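Local coordinates for hydroxylacyl-CoA dehydrogenase (Streptomyces coelicolor, PDB 5BKA) that belongs to the SnoaL-like branch of the NTF2-like superfamily and probably acts in biosynthesis of the polyketide actinorhodin, perhaps as an oxidoreductase, at the interface of chains A and B. Residues are numbered along the deposited sequence; one frame, centred on the assembly and turned at random. Chains: chain A/B, Hydroxylacyl-CoA dehydrogenase.

The interface of chains A and B. Residues chain A 102, 110-111, 113; chain B 100, 113-114.
A:Phe113 and B:Phe113, the same residue in two copies of the protein, meet edge to face, their ring planes inclined at 62° and their centroids 4.8 Å apart. The roles differ: A:Phe113 presents its outer edge, with CZ lying 3.6 Å from CG of the B:Phe113 ring and CE1 beside it near the CG–CD2 bond, just outside the ring. The edge therefore meets the root of the partner ring, near CB, rather than its far tip. Phenylalanine suits both places, offering a hydrogen-lined edge on one side and a broad face on the other. In A:Phe113 CG stands anti to the carbonyl carbon (chi1 -63°), which sends the ring across toward chain B; B:Phe113, with nearly the same chi1, lies broadside to it.

B:Leu100 meets the same A ring tip to tip, its CD2 3.9 Å from CE2 of A:Phe113. Its CG is anti to the backbone N (chi1 176°), and the forked end serves two neighbours: the other methyl, CD1, packs 4.0 Å from CG of the A:Pro111 ring. An unbranched side chain could not divide itself in this way. CD2 of A:Leu102 adds a looser contact with CD1 of B:Leu100, at 4.1 Å. An alanine in place of A:Phe113 would probably open a gap beside B:Leu100 and leave the face of B:Phe113 without its edge-on partner.

Around this apolar centre the small A:Ala110 lets the chains come close, its CB 3.4 Å from the carbonyl O of B:Phe113. A:Pro111, a rigid ring, also lays CD near CA of B:Gly114, whose backbone shape suits glycine and where any side chain would press on A:Ala110. No polar bond joins the chains here, so shape and burial carry the patch.

A:Leu102 and B:Leu100 lie on strand 93-105 of their chains, A:Phe113 and B:Phe113 near the start of the strand from 112; A:Ala110 and A:Pro111 belong to the connecting loop. Side chains thus pack between two SnoaL-like folds toward one end of each sheet, in an asymmetric contact that may not reflect a biological oligomer.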
# COMPACT_ATOMS: atom_id res chain seq x y z
N LEU A 102 -4.25 -12.66 0.12
CA LEU A 102 -3.10 -13.51 -0.16
C LEU A 102 -3.27 -14.81 0.60
O LEU A 102 -3.65 -14.80 1.78
CB LEU A 102 -1.80 -12.82 0.26
CG LEU A 102 -1.11 -11.84 -0.69
CD1 LEU A 102 -1.96 -10.61 -0.95
CD2 LEU A 102 0.25 -11.44 -0.14
N ALA A 110 5.90 -18.13 -3.36
CA ALA A 110 4.96 -17.30 -4.10
C ALA A 110 3.56 -17.48 -3.54
O ALA A 110 3.04 -18.61 -3.54
CB ALA A 110 4.99 -17.66 -5.58
N PRO A 111 2.91 -16.43 -3.06
CA PRO A 111 1.54 -16.57 -2.58
C PRO A 111 0.56 -16.78 -3.72
O PRO A 111 0.83 -16.46 -4.88
CB PRO A 111 1.27 -15.23 -1.87
CG PRO A 111 2.61 -14.56 -1.73
CD PRO A 111 3.43 -15.06 -2.87
N PHE A 113 -3.12 -15.52 -5.02
CA PHE A 113 -3.83 -14.26 -4.91
C PHE A 113 -5.31 -14.43 -5.26
O PHE A 113 -5.69 -15.28 -6.07
CB PHE A 113 -3.21 -13.20 -5.82
CG PHE A 113 -1.79 -12.85 -5.46
CD1 PHE A 113 -0.73 -13.50 -6.06
CD2 PHE A 113 -1.52 -11.87 -4.52
CE1 PHE A 113 0.58 -13.19 -5.73
CE2 PHE A 113 -0.22 -11.55 -4.18
CZ PHE A 113 0.83 -12.21 -4.79
N LEU B 100 5.40 -7.57 0.99
CA LEU B 100 5.33 -8.46 -0.15
C LEU B 100 6.41 -8.03 -1.14
O LEU B 100 6.43 -6.87 -1.58
CB LEU B 100 3.95 -8.43 -0.82
CG LEU B 100 3.77 -9.26 -2.09
CD1 LEU B 100 3.97 -10.75 -1.81
CD2 LEU B 100 2.41 -9.01 -2.72
N PHE B 113 6.13 -12.92 -7.47
CA PHE B 113 5.87 -12.49 -6.10
C PHE B 113 6.45 -13.45 -5.07
O PHE B 113 6.63 -14.64 -5.32
CB PHE B 113 4.36 -12.37 -5.86
CG PHE B 113 3.67 -11.36 -6.74
CD1 PHE B 113 3.53 -10.06 -6.32
CD2 PHE B 113 3.18 -11.72 -7.99
CE1 PHE B 113 2.90 -9.12 -7.11
CE2 PHE B 113 2.55 -10.77 -8.80
CZ PHE B 113 2.41 -9.47 -8.35
N GLY B 114 6.74 -12.92 -3.88
CA GLY B 114 7.28 -13.72 -2.81
C GLY B 114 8.67 -13.24 -2.44
O GLY B 114 9.43 -12.77 -3.29